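Local coordinates for putative branched chain amino acid ABC transporter, periplasmic amino acid-binding protein (Brucella ovis, PDB 4XFK) that serves as a component of an amino-acid transport system, probably capturing branched-chain and related amino acids in the periplasm for an ABC transporter, at residues 31-36 with 288-293; 278-283 with 298-303; 37-42 with 53-58. The protein carries 1 engineered substitution. All blocks are in the same frame, centred on the assembly; numbering follows the deposited sequence.

Interaction 1: 31-36 with 288-293; sequences YRAAVL and TGHYPS. With NA (sodium ion), chain D.
Thr-288 holds OG1 between its backbone N and carbonyl carbon (chi1 74°), where it can accept from His-290 N, and presents CG2 to Ala-33; His-290 sets CG in the same position (chi1 58°), which brings its imidazole forward to the alanine methyl. The contact is small: Ala-33 CB lies 4.4 Å from Thr-288 CG2 and 4.3 Å from His-290 CE1, meeting the imidazole at its edge, near the ring plane. What makes it a useful example is how firmly the loop side is set. Thr-288 OG1 accepts a nearly straight bond from His-290 N (3.2 Å, 169°), closing an ST turn as helix 274-288 ends, and it also bonds to Tyr-284 O. The same oxygen rides 3.4 Å above the imidazole plane, over its centre. Gly-289 makes the exit at positive phi. His-290 NE2 reaches Glu-296 OE2, which fixes the ring through the nitrogen next to CE1.

Two residues earlier on helix 26-44, Tyr-31 OH binds the sodium ion at 2.4 Å; Gly-85 O, Gly-116 O and two waters complete the five ligands. Between the segments no polar bond is made, which implies that polar bonds set the loop's shape while contact with Ala-33 is van der Waals packing.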
ATOM      1  N   TYR A  31       1.005  -3.874  -9.090  1.00  6.11           N
ATOM      2  CA  TYR A  31       0.777  -2.442  -9.353  1.00  6.26           C
ATOM      3  C   TYR A  31       0.388  -2.224 -10.810  1.00  5.71           C
ATOM      4  O   TYR A  31      -0.554  -1.488 -11.095  1.00  6.53           O
ATOM      5  CB  TYR A  31       1.980  -1.550  -8.951  1.00  6.49           C
ATOM      6  CG  TYR A  31       1.995  -1.318  -7.462  1.00  5.96           C
ATOM      7  CD1 TYR A  31       1.092  -0.442  -6.874  1.00  6.99           C
ATOM      8  CD2 TYR A  31       2.881  -2.007  -6.636  1.00  6.84           C
ATOM      9  CE1 TYR A  31       1.074  -0.251  -5.507  1.00  6.28           C
ATOM     10  CE2 TYR A  31       2.870  -1.828  -5.256  1.00  6.69           C
ATOM     11  CZ  TYR A  31       1.965  -0.951  -4.695  1.00  6.43           C
ATOM     12  OH  TYR A  31       1.933  -0.791  -3.324  1.00  7.88           O
ATOM     13  N   ARG A  32       1.104  -2.860 -11.730  1.00  5.44           N
ATOM     14  CA  ARG A  32       0.761  -2.730 -13.138  1.00  6.31           C
ATOM     15  C   ARG A  32      -0.671  -3.174 -13.403  1.00  5.91           C
ATOM     16  O   ARG A  32      -1.417  -2.478 -14.075  1.00  6.23           O
ATOM     17  CB  ARG A  32       1.721  -3.529 -14.004  1.00  6.13           C
ATOM     18  CG  ARG A  32       1.437  -3.389 -15.489  1.00  6.65           C
ATOM     19  CD  ARG A  32       2.411  -4.210 -16.296  1.00  9.19           C
ATOM     20  NE  ARG A  32       2.138  -4.153 -17.729  1.00 11.21           N
ATOM     21  CZ  ARG A  32       1.313  -4.995 -18.347  1.00 15.23           C
ATOM     22  NH1 ARG A  32       0.687  -5.933 -17.646  1.00 15.88           N
ATOM     23  NH2 ARG A  32       1.117  -4.909 -19.649  1.00 19.18           N
ATOM     24  N   ALA A  33      -1.059  -4.329 -12.872  1.00  6.07           N
ATOM     25  CA  ALA A  33      -2.418  -4.832 -13.080  1.00  6.86           C
ATOM     26  C   ALA A  33      -3.460  -3.828 -12.577  1.00  7.42           C
ATOM     27  O   ALA A  33      -4.447  -3.552 -13.257  1.00  7.00           O
ATOM     28  CB  ALA A  33      -2.602  -6.193 -12.410  1.00  7.99           C
ATOM     29  N   ALA A  34      -3.230  -3.270 -11.385  1.00  6.67           N
ATOM     30  CA  ALA A  34      -4.200  -2.363 -10.768  1.00  7.17           C
ATOM     31  C   ALA A  34      -4.267  -1.023 -11.507  1.00  6.81           C
ATOM     32  O   ALA A  34      -5.350  -0.463 -11.719  1.00  6.94           O
ATOM     33  CB  ALA A  34      -3.861  -2.144  -9.305  1.00  7.63           C
ATOM     34  N   VAL A  35      -3.105  -0.512 -11.905  1.00  6.28           N
ATOM     35  CA  VAL A  35      -3.039   0.735 -12.653  1.00  6.75           C
ATOM     36  C   VAL A  35      -3.694   0.586 -14.032  1.00  7.69           C
ATOM     37  O   VAL A  35      -4.494   1.434 -14.445  1.00  7.57           O
ATOM     38  CB  VAL A  35      -1.580   1.229 -12.753  1.00  7.40           C
ATOM     39  CG1 VAL A  35      -1.456   2.419 -13.704  1.00  8.04           C
ATOM     40  CG2 VAL A  35      -1.064   1.603 -11.367  1.00  7.84           C
ATOM     41  N   LEU A  36      -3.386  -0.496 -14.736  1.00  7.16           N
ATOM     42  CA  LEU A  36      -4.014  -0.715 -16.040  1.00  7.26           C
ATOM     43  C   LEU A  36      -5.513  -0.933 -15.872  1.00  7.72           C
ATOM     44  O   LEU A  36      -6.302  -0.495 -16.698  1.00  8.68           O
ATOM     45  CB  LEU A  36      -3.372  -1.895 -16.769  1.00  9.05           C
ATOM     46  CG  LEU A  36      -1.934  -1.628 -17.216  1.00 11.72           C
ATOM     47  CD1 LEU A  36      -1.387  -2.805 -18.012  1.00 13.13           C
ATOM     48  CD2 LEU A  36      -1.839  -0.349 -18.022  1.00 15.83           C
ATOM     49  N   THR A 288      -8.359  -8.846 -14.894  1.00 11.61           N
ATOM     50  CA  THR A 288      -6.949  -9.159 -14.674  1.00 10.96           C
ATOM     51  C   THR A 288      -6.650 -10.647 -14.621  1.00 11.85           C
ATOM     52  O   THR A 288      -5.496 -11.044 -14.742  1.00 14.45           O
ATOM     53  CB  THR A 288      -6.431  -8.569 -13.358  1.00  9.89           C
ATOM     54  OG1 THR A 288      -6.958  -9.335 -12.267  1.00  9.96           O
ATOM     55  CG2 THR A 288      -6.840  -7.113 -13.224  1.00 10.92           C
ATOM     56  N   GLY A 289      -7.673 -11.467 -14.403  1.00 11.70           N
ATOM     57  CA  GLY A 289      -7.466 -12.893 -14.251  1.00 12.33           C
ATOM     58  C   GLY A 289      -7.384 -13.375 -12.807  1.00 11.79           C
ATOM     59  O   GLY A 289      -7.409 -14.581 -12.570  1.00 14.65           O
ATOM     60  N   HIS A 290      -7.282 -12.457 -11.840  1.00 10.88           N
ATOM     61  CA  HIS A 290      -7.220 -12.847 -10.431  1.00 10.73           C
ATOM     62  C   HIS A 290      -8.030 -11.897  -9.560  1.00  9.83           C
ATOM     63  O   HIS A 290      -8.278 -10.750  -9.932  1.00  9.67           O
ATOM     64  CB  HIS A 290      -5.767 -12.901  -9.936  1.00 11.14           C
ATOM     65  CG  HIS A 290      -5.025 -11.611 -10.096  1.00  9.51           C
ATOM     66  ND1 HIS A 290      -4.272 -11.321 -11.213  1.00 10.93           N
ATOM     67  CD2 HIS A 290      -4.934 -10.528  -9.289  1.00  9.51           C
ATOM     68  CE1 HIS A 290      -3.740 -10.118 -11.084  1.00 10.90           C
ATOM     69  NE2 HIS A 290      -4.128  -9.614  -9.928  1.00  9.67           N
ATOM     70  N   TYR A 291      -8.452 -12.383  -8.400  1.00 10.30           N
ATOM     71  CA  TYR A 291      -9.113 -11.537  -7.419  1.00 10.39           C
ATOM     72  C   TYR A 291      -8.109 -10.528  -6.855  1.00  8.32           C
ATOM     73  O   TYR A 291      -6.917 -10.817  -6.731  1.00  9.83           O
ATOM     74  CB  TYR A 291      -9.693 -12.390  -6.290  1.00 10.15           C
ATOM     75  CG  TYR A 291     -10.937 -13.167  -6.661  1.00 10.55           C
ATOM     76  CD1 TYR A 291     -12.099 -12.510  -7.054  1.00 11.75           C
ATOM     77  CD2 TYR A 291     -10.959 -14.554  -6.597  1.00 11.95           C
ATOM     78  CE1 TYR A 291     -13.246 -13.219  -7.383  1.00 12.61           C
ATOM     79  CE2 TYR A 291     -12.102 -15.269  -6.915  1.00 13.12           C
ATOM     80  CZ  TYR A 291     -13.239 -14.599  -7.312  1.00 13.12           C
ATOM     81  OH  TYR A 291     -14.373 -15.320  -7.625  1.00 14.30           O
ATOM     82  N   PRO A 292      -8.582  -9.327  -6.514  1.00  7.84           N
ATOM     83  CA  PRO A 292      -7.672  -8.294  -6.009  1.00  7.61           C
ATOM     84  C   PRO A 292      -7.274  -8.538  -4.557  1.00  7.81           C
ATOM     85  O   PRO A 292      -8.097  -8.903  -3.719  1.00  9.62           O
ATOM     86  CB  PRO A 292      -8.499  -7.012  -6.137  1.00  9.25           C
ATOM     87  CG  PRO A 292      -9.916  -7.490  -5.981  1.00  9.80           C
ATOM     88  CD  PRO A 292      -9.972  -8.850  -6.617  1.00  9.32           C
ATOM     89  N   SER A 293      -6.001  -8.339  -4.256  1.00  8.45           N
ATOM     90  CA  SER A 293      -5.540  -8.443  -2.875  1.00  8.83           C
ATOM     91  C   SER A 293      -4.254  -7.648  -2.729  1.00  7.56           C
ATOM     92  O   SER A 293      -3.756  -7.080  -3.703  1.00  7.29           O
ATOM     93  CB  SER A 293      -5.288  -9.901  -2.490  1.00 12.42           C
ATOM     94  OG  SER A 293      -4.168 -10.409  -3.191  1.00 14.48           O
TER
HETATM   95 NA    NA D 502       3.632  -0.928  -1.704  1.00 15.00          NA
HETATM   96  O   HOH W   1       2.565  -1.938   0.020  1.00 11.88           O
HETATM   97  O   HOH W   2       5.062  -2.620  -1.869  1.00 10.33           O

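Interaction 2: 278-283 with 298-303; sequences MAFAED and AAVFGL
Phe-280 and Val-300 have the nearest CA atoms of two helical segments set crosswise to each other, 10.3 Å apart, and large side chains must span that distance. Phe-280 does most of the spanning. Its CG stands anti to the backbone N (chi1 168°), which extends the ring straight toward the other helix, where Val-300 comes to meet it from the opposite direction. Val-300 CG1 touches Phe-280 CE1 at 3.8 Å and sits almost as near to CZ, so that one methyl straddles the far end of the ring.

Phe-301 enters differently. It leaves its backbone pointing past the partner helix, but the ring swings round until CE1 stands 3.8 Å above one face of Phe-280, displaced toward the rim. The rings are inclined to one another, with centroids 5.5 Å apart and planes at 53°.

Within the periplasmic-binding-protein fold these helices, 274-288 and 296-312, are consecutive, joined by a short loop that turns back toward the pair: Pro-292 packs on Phe-280. Phe-268 adds an edge-to-face partner to the same ring, and Pro-337 touches both phenylalanines. Val-300, for its part, also faces helix 26-44, where it meets Ala-34 and Gln-38.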
ATOM      1  N   MET A 278     -17.950  -7.363  -3.233  1.00 10.06           N
ATOM      2  CA  MET A 278     -17.896  -8.591  -4.010  1.00 11.89           C
ATOM      3  C   MET A 278     -17.978  -8.324  -5.514  1.00 11.20           C
ATOM      4  O   MET A 278     -17.298  -8.988  -6.303  1.00 10.99           O
ATOM      5  CB  MET A 278     -18.971  -9.585  -3.567  1.00 11.88           C
ATOM      6  CG  MET A 278     -18.774 -10.961  -4.177  1.00 13.05           C
ATOM      7  SD  MET A 278     -17.223 -11.757  -3.704  1.00 14.49           S
ATOM      8  CE  MET A 278     -17.553 -12.062  -1.965  1.00 16.05           C
ATOM      9  N   ALA A 279     -18.791  -7.348  -5.917  1.00 10.50           N
ATOM     10  CA  ALA A 279     -18.903  -7.025  -7.334  1.00 10.19           C
ATOM     11  C   ALA A 279     -17.567  -6.522  -7.881  1.00 10.08           C
ATOM     12  O   ALA A 279     -17.181  -6.843  -9.006  1.00 11.67           O
ATOM     13  CB  ALA A 279     -20.007  -5.995  -7.572  1.00 12.77           C
ATOM     14  N   PHE A 280     -16.862  -5.731  -7.083  1.00 10.26           N
ATOM     15  CA  PHE A 280     -15.534  -5.283  -7.471  1.00 10.27           C
ATOM     16  C   PHE A 280     -14.566  -6.454  -7.618  1.00 10.21           C
ATOM     17  O   PHE A 280     -13.825  -6.518  -8.586  1.00 10.55           O
ATOM     18  CB  PHE A 280     -14.983  -4.272  -6.473  1.00 10.97           C
ATOM     19  CG  PHE A 280     -13.521  -4.001  -6.652  1.00 10.33           C
ATOM     20  CD1 PHE A 280     -13.033  -3.481  -7.847  1.00 10.77           C
ATOM     21  CD2 PHE A 280     -12.626  -4.295  -5.646  1.00 11.64           C
ATOM     22  CE1 PHE A 280     -11.679  -3.252  -8.019  1.00 12.16           C
ATOM     23  CE2 PHE A 280     -11.276  -4.067  -5.807  1.00 11.59           C
ATOM     24  CZ  PHE A 280     -10.796  -3.544  -6.999  1.00 12.19           C
ATOM     25  N   ALA A 281     -14.576  -7.378  -6.660  1.00 10.10           N
ATOM     26  CA  ALA A 281     -13.690  -8.539  -6.722  1.00 10.57           C
ATOM     27  C   ALA A 281     -13.924  -9.304  -8.016  1.00  9.77           C
ATOM     28  O   ALA A 281     -12.982  -9.684  -8.707  1.00 10.33           O
ATOM     29  CB  ALA A 281     -13.906  -9.452  -5.515  1.00 12.06           C
ATOM     30  N   GLU A 282     -15.190  -9.520  -8.356  1.00 10.64           N
ATOM     31  CA  GLU A 282     -15.520 -10.263  -9.568  1.00 11.19           C
ATOM     32  C   GLU A 282     -15.122  -9.514 -10.844  1.00 10.64           C
ATOM     33  O   GLU A 282     -14.617 -10.121 -11.793  1.00 11.73           O
ATOM     34  CB  GLU A 282     -17.007 -10.615  -9.590  1.00 12.25           C
ATOM     35  CG  GLU A 282     -17.419 -11.636  -8.526  1.00 13.66           C
ATOM     36  CD  GLU A 282     -16.840 -13.017  -8.783  1.00 15.93           C
ATOM     37  OE1 GLU A 282     -16.652 -13.358  -9.963  1.00 19.75           O
ATOM     38  OE2 GLU A 282     -16.566 -13.762  -7.811  1.00 16.68           O
ATOM     39  N   ASP A 283     -15.346  -8.204 -10.881  1.00 10.77           N
ATOM     40  CA  ASP A 283     -14.990  -7.441 -12.070  1.00 10.61           C
ATOM     41  C   ASP A 283     -13.476  -7.388 -12.251  1.00  9.37           C
ATOM     42  O   ASP A 283     -12.965  -7.532 -13.367  1.00 10.65           O
ATOM     43  CB  ASP A 283     -15.557  -6.023 -12.024  1.00 11.92           C
ATOM     44  CG  ASP A 283     -15.344  -5.285 -13.324  1.00 14.54           C
ATOM     45  OD1 ASP A 283     -16.027  -5.626 -14.311  1.00 17.90           O
ATOM     46  OD2 ASP A 283     -14.488  -4.377 -13.370  1.00 14.85           O
ATOM     47  N   ALA A 298      -5.555  -0.559  -2.786  1.00  7.92           N
ATOM     48  CA  ALA A 298      -5.169   0.847  -2.591  1.00  8.25           C
ATOM     49  C   ALA A 298      -4.886   1.525  -3.930  1.00  7.93           C
ATOM     50  O   ALA A 298      -5.246   2.688  -4.141  1.00  7.75           O
ATOM     51  CB  ALA A 298      -3.963   0.973  -1.681  1.00  8.81           C
ATOM     52  N   ALA A 299      -4.252   0.799  -4.846  1.00  6.64           N
ATOM     53  CA  ALA A 299      -3.929   1.374  -6.145  1.00  6.38           C
ATOM     54  C   ALA A 299      -5.200   1.676  -6.930  1.00  6.10           C
ATOM     55  O   ALA A 299      -5.347   2.768  -7.494  1.00  6.93           O
ATOM     56  CB  ALA A 299      -3.005   0.465  -6.924  1.00  6.43           C
ATOM     57  N   VAL A 300      -6.143   0.739  -6.938  1.00  6.00           N
ATOM     58  CA  VAL A 300      -7.407   0.963  -7.633  1.00  6.66           C
ATOM     59  C   VAL A 300      -8.217   2.089  -6.983  1.00  6.09           C
ATOM     60  O   VAL A 300      -8.684   3.011  -7.664  1.00  6.42           O
ATOM     61  CB  VAL A 300      -8.267  -0.319  -7.688  1.00  7.07           C
ATOM     62  CG1 VAL A 300      -9.660   0.003  -8.228  1.00  7.66           C
ATOM     63  CG2 VAL A 300      -7.572  -1.404  -8.510  1.00  8.18           C
ATOM     64  N   PHE A 301      -8.378   2.030  -5.666  1.00  6.60           N
ATOM     65  CA  PHE A 301      -9.227   3.002  -4.984  1.00  7.47           C
ATOM     66  C   PHE A 301      -8.606   4.403  -5.066  1.00  7.05           C
ATOM     67  O   PHE A 301      -9.305   5.406  -5.235  1.00  6.98           O
ATOM     68  CB  PHE A 301      -9.487   2.605  -3.524  1.00  8.18           C
ATOM     69  CG  PHE A 301     -10.157   1.255  -3.340  1.00  9.18           C
ATOM     70  CD1 PHE A 301     -10.818   0.624  -4.381  1.00 10.02           C
ATOM     71  CD2 PHE A 301     -10.101   0.611  -2.108  1.00 12.02           C
ATOM     72  CE1 PHE A 301     -11.415  -0.624  -4.198  1.00 11.81           C
ATOM     73  CE2 PHE A 301     -10.708  -0.630  -1.918  1.00 13.34           C
ATOM     74  CZ  PHE A 301     -11.353  -1.248  -2.964  1.00 13.58           C
ATOM     75  N   GLY A 302      -7.284   4.467  -4.969  1.00  7.14           N
ATOM     76  CA  GLY A 302      -6.596   5.729  -5.118  1.00  7.24           C
ATOM     77  C   GLY A 302      -6.820   6.317  -6.491  1.00  6.83           C
ATOM     78  O   GLY A 302      -7.067   7.517  -6.629  1.00  7.04           O
ATOM     79  N   LEU A 303      -6.740   5.474  -7.513  1.00  6.43           N
ATOM     80  CA  LEU A 303      -6.966   5.956  -8.871  1.00  6.86           C
ATOM     81  C   LEU A 303      -8.435   6.276  -9.127  1.00  6.17           C
ATOM     82  O   LEU A 303      -8.739   7.100  -9.981  1.00  7.06           O
ATOM     83  CB  LEU A 303      -6.401   4.990  -9.908  1.00  7.03           C
ATOM     84  CG  LEU A 303      -4.874   4.921  -9.948  1.00  7.82           C
ATOM     85  CD1 LEU A 303      -4.403   3.781 -10.854  1.00  9.29           C
ATOM     86  CD2 LEU A 303      -4.285   6.242 -10.418  1.00  8.49           C
TER

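Interaction 3: 37-42 with 53-58; sequences YQLGKI and IQILEY
Ile-42 and Ile-53 make the shorter approach of this helix-on-strand contact, with Ile-42 CG2 and Ile-53 CD1 only 3.6 Å apart. The branching of Ile-42 explains the fit: CG1 lies beside the backbone N (chi1 -58°), which leaves the CG2 methyl to meet the tip of Ile-53 as the two side chains pass at a slant. Ile-53 is buried just before the strand begins, with Ile-14 and Phe-48 also packed against it.

At the second pair, Ile-55 passes CG1 and CD1 across the leucine at a slant, so that Ile-55 CD1 lies 3.9 Å from Leu-39 CB and Ile-55 CG1 an equal distance from Leu-39 CD1. Leu-39 rests on Ile-14 as well. Each pair thus has one member on either side of the contact: Leu-39 and Ile-53 form its buried side, whereas Ile-42 and Ile-55 lie toward solvent. Further along, Glu-57 reaches the surface and pairs with Arg-32, a salt bridge that ties the strand to an earlier turn of the same helix.

The segments belong to a beta-alpha-beta unit, strand 13-18, helix 26-44 and strand 54-59, in which the helix carries the chain between two parallel neighbours. Strand 54-59 is the outermost at one side of the five-stranded sheet, bonded through its backbone to strand 13-18; Tyr-58 turns to helix 63-76, while Gln-38 packs against helix 296-312.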
ATOM      1  N   TYR A  37      -5.914  -1.605 -14.796  1.00  7.41           N
ATOM      2  CA  TYR A  37      -7.344  -1.792 -14.544  1.00  8.32           C
ATOM      3  C   TYR A  37      -8.065  -0.448 -14.397  1.00  7.39           C
ATOM      4  O   TYR A  37      -9.048  -0.184 -15.092  1.00  8.14           O
ATOM      5  CB  TYR A  37      -7.576  -2.667 -13.304  1.00  8.38           C
ATOM      6  CG  TYR A  37      -9.026  -2.775 -12.878  1.00  8.37           C
ATOM      7  CD1 TYR A  37      -9.845  -3.787 -13.371  1.00  9.24           C
ATOM      8  CD2 TYR A  37      -9.567  -1.884 -11.957  1.00  7.99           C
ATOM      9  CE1 TYR A  37     -11.169  -3.890 -12.971  1.00  9.27           C
ATOM     10  CE2 TYR A  37     -10.887  -1.980 -11.552  1.00  8.97           C
ATOM     11  CZ  TYR A  37     -11.687  -2.982 -12.063  1.00  9.76           C
ATOM     12  OH  TYR A  37     -12.998  -3.070 -11.649  1.00 11.87           O
ATOM     13  N   GLN A  38      -7.592   0.403 -13.490  1.00  7.12           N
ATOM     14  CA  GLN A  38      -8.357   1.606 -13.183  1.00  7.37           C
ATOM     15  C   GLN A  38      -8.169   2.729 -14.199  1.00  7.33           C
ATOM     16  O   GLN A  38      -9.133   3.416 -14.557  1.00  8.10           O
ATOM     17  CB  GLN A  38      -8.118   2.088 -11.752  1.00  8.18           C
ATOM     18  CG  GLN A  38      -9.125   3.149 -11.331  1.00  9.81           C
ATOM     19  CD  GLN A  38     -10.571   2.669 -11.432  1.00 10.96           C
ATOM     20  OE1 GLN A  38     -10.884   1.526 -11.112  1.00 12.10           O
ATOM     21  NE2 GLN A  38     -11.460   3.559 -11.851  1.00 11.59           N
ATOM     22  N   LEU A  39      -6.945   2.932 -14.680  1.00  7.11           N
ATOM     23  CA  LEU A  39      -6.774   3.859 -15.794  1.00  7.65           C
ATOM     24  C   LEU A  39      -7.507   3.330 -17.027  1.00  7.81           C
ATOM     25  O   LEU A  39      -7.990   4.107 -17.852  1.00  8.24           O
ATOM     26  CB  LEU A  39      -5.305   4.116 -16.108  1.00  8.14           C
ATOM     27  CG  LEU A  39      -4.492   4.824 -15.025  1.00  7.91           C
ATOM     28  CD1 LEU A  39      -3.112   5.142 -15.547  1.00 10.07           C
ATOM     29  CD2 LEU A  39      -5.177   6.094 -14.553  1.00  9.37           C
ATOM     30  N   GLY A  40      -7.622   2.008 -17.139  1.00  7.68           N
ATOM     31  CA  GLY A  40      -8.424   1.421 -18.194  1.00  8.10           C
ATOM     32  C   GLY A  40      -9.879   1.836 -18.086  1.00  8.75           C
ATOM     33  O   GLY A  40     -10.508   2.134 -19.104  1.00  9.14           O
ATOM     34  N   LYS A  41     -10.426   1.874 -16.871  1.00  8.86           N
ATOM     35  CA  LYS A  41     -11.806   2.343 -16.696  1.00  8.68           C
ATOM     36  C   LYS A  41     -11.944   3.806 -17.112  1.00  8.70           C
ATOM     37  O   LYS A  41     -12.921   4.194 -17.751  1.00  9.53           O
ATOM     38  CB  LYS A  41     -12.286   2.185 -15.250  1.00  9.38           C
ATOM     39  CG  LYS A  41     -12.276   0.761 -14.716  1.00 11.21           C
ATOM     40  CD  LYS A  41     -13.221  -0.158 -15.474  1.00 13.58           C
ATOM     41  CE  LYS A  41     -13.234  -1.554 -14.818  1.00 15.57           C
ATOM     42  NZ  LYS A  41     -14.074  -2.549 -15.555  1.00 19.08           N
ATOM     43  N   ILE A  42     -10.980   4.633 -16.720  1.00  7.60           N
ATOM     44  CA  ILE A  42     -11.024   6.039 -17.103  1.00  7.14           C
ATOM     45  C   ILE A  42     -10.959   6.165 -18.622  1.00  6.56           C
ATOM     46  O   ILE A  42     -11.711   6.936 -19.221  1.00  7.92           O
ATOM     47  CB  ILE A  42      -9.926   6.882 -16.429  1.00  7.96           C
ATOM     48  CG1 ILE A  42     -10.042   6.779 -14.903  1.00  9.61           C
ATOM     49  CG2 ILE A  42     -10.035   8.347 -16.875  1.00  8.14           C
ATOM     50  CD1 ILE A  42      -8.928   7.492 -14.151  1.00 11.05           C
ATOM     51  N   ILE A  53      -5.892   8.879 -21.878  1.00  7.70           N
ATOM     52  CA  ILE A  53      -4.727   9.033 -21.020  1.00  7.46           C
ATOM     53  C   ILE A  53      -3.668   8.060 -21.513  1.00  8.08           C
ATOM     54  O   ILE A  53      -3.951   6.878 -21.724  1.00  8.90           O
ATOM     55  CB  ILE A  53      -5.073   8.722 -19.554  1.00  7.75           C
ATOM     56  CG1 ILE A  53      -6.070   9.752 -19.014  1.00  9.16           C
ATOM     57  CG2 ILE A  53      -3.827   8.722 -18.696  1.00  8.97           C
ATOM     58  CD1 ILE A  53      -6.656   9.395 -17.665  1.00  9.92           C
ATOM     59  N   GLN A  54      -2.462   8.563 -21.728  1.00  8.36           N
ATOM     60  CA  GLN A  54      -1.354   7.714 -22.132  1.00  8.80           C
ATOM     61  C   GLN A  54      -0.655   7.143 -20.913  1.00  9.17           C
ATOM     62  O   GLN A  54      -0.329   7.864 -19.967  1.00 10.29           O
ATOM     63  CB  GLN A  54      -0.358   8.504 -22.972  1.00 10.29           C
ATOM     64  CG  GLN A  54      -0.942   8.924 -24.300  1.00 13.22           C
ATOM     65  CD  GLN A  54      -0.006   9.797 -25.106  1.00 14.72           C
ATOM     66  OE1 GLN A  54       1.214   9.627 -25.075  1.00 16.95           O
ATOM     67  NE2 GLN A  54      -0.573  10.745 -25.827  1.00 16.30           N
ATOM     68  N   ILE A  55      -0.442   5.834 -20.938  1.00  9.25           N
ATOM     69  CA  ILE A  55       0.191   5.131 -19.837  1.00  9.74           C
ATOM     70  C   ILE A  55       1.595   4.770 -20.281  1.00  9.77           C
ATOM     71  O   ILE A  55       1.780   3.938 -21.158  1.00 12.07           O
ATOM     72  CB  ILE A  55      -0.598   3.870 -19.458  1.00 11.97           C
ATOM     73  CG1 ILE A  55      -2.073   4.217 -19.216  1.00 13.50           C
ATOM     74  CG2 ILE A  55       0.011   3.219 -18.232  1.00 13.47           C
ATOM     75  CD1 ILE A  55      -2.948   3.011 -19.006  1.00 16.83           C
ATOM     76  N   LEU A  56       2.579   5.443 -19.700  1.00  8.26           N
ATOM     77  CA  LEU A  56       3.970   5.263 -20.077  1.00  9.07           C
ATOM     78  C   LEU A  56       4.665   4.438 -19.010  1.00  9.20           C
ATOM     79  O   LEU A  56       4.805   4.870 -17.869  1.00 13.40           O
ATOM     80  CB  LEU A  56       4.661   6.619 -20.191  1.00  9.73           C
ATOM     81  CG  LEU A  56       4.047   7.651 -21.139  1.00 14.11           C
ATOM     82  CD1 LEU A  56       4.909   8.909 -21.158  1.00 14.80           C
ATOM     83  CD2 LEU A  56       3.860   7.076 -22.537  1.00 19.11           C
ATOM     84  N   GLU A  57       5.108   3.243 -19.361  1.00  7.98           N
ATOM     85  CA  GLU A  57       5.708   2.353 -18.374  1.00  7.34           C
ATOM     86  C   GLU A  57       7.225   2.403 -18.416  1.00  6.90           C
ATOM     87  O   GLU A  57       7.821   2.411 -19.495  1.00  7.76           O
ATOM     88  CB  GLU A  57       5.222   0.924 -18.610  1.00  8.90           C
ATOM     89  CG  GLU A  57       3.710   0.759 -18.459  1.00  9.42           C
ATOM     90  CD  GLU A  57       3.236  -0.634 -18.822  1.00 11.79           C
ATOM     91  OE1 GLU A  57       3.500  -1.576 -18.051  1.00 14.02           O
ATOM     92  OE2 GLU A  57       2.602  -0.797 -19.885  1.00 17.16           O
ATOM     93  N   TYR A  58       7.841   2.442 -17.234  1.00  6.34           N
ATOM     94  CA  TYR A  58       9.298   2.448 -17.086  1.00  6.48           C
ATOM     95  C   TYR A  58       9.717   1.361 -16.113  1.00  7.36           C
ATOM     96  O   TYR A  58       9.482   1.463 -14.912  1.00  8.24           O
ATOM     97  CB  TYR A  58       9.806   3.820 -16.612  1.00  8.56           C
ATOM     98  CG  TYR A  58       9.491   4.913 -17.597  1.00  9.16           C
ATOM     99  CD1 TYR A  58       8.247   5.526 -17.598  1.00  9.92           C
ATOM    100  CD2 TYR A  58      10.424   5.317 -18.543  1.00 10.21           C
ATOM    101  CE1 TYR A  58       7.935   6.506 -18.521  1.00 10.68           C
ATOM    102  CE2 TYR A  58      10.122   6.307 -19.463  1.00 11.33           C
ATOM    103  CZ  TYR A  58       8.875   6.891 -19.444  1.00 11.33           C
ATOM    104  OH  TYR A  58       8.549   7.873 -20.350  1.00 13.60           O
TER

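In the fold
Helix 26-44 is the common element: interactions 1 and 3 occupy successive turns of it, and interaction 2 packs beside it. Between interactions 1 and 2, whose centres are 9 Å apart, Ala-34 CB meets Ala-299 CB at 3.6 Å, and Tyr-291 OH probably hydrogen-bonds to Glu-282 OE2 at 2.7 Å. Interactions 2 and 3 join through Asp-283, whose OD2 lies 2.9 Å from Lys-41 NZ in a salt bridge and probably hydrogen-bonds to Tyr-37 OH at 2.6 Å. Between interactions 1 and 3, Leu-36 CD2 packs on Ile-55 CD1 at 3.7 Å. The sodium ion, held by Tyr-31 in the helical segment of interaction 1, lies about 13 Å from the side chain of Val-300.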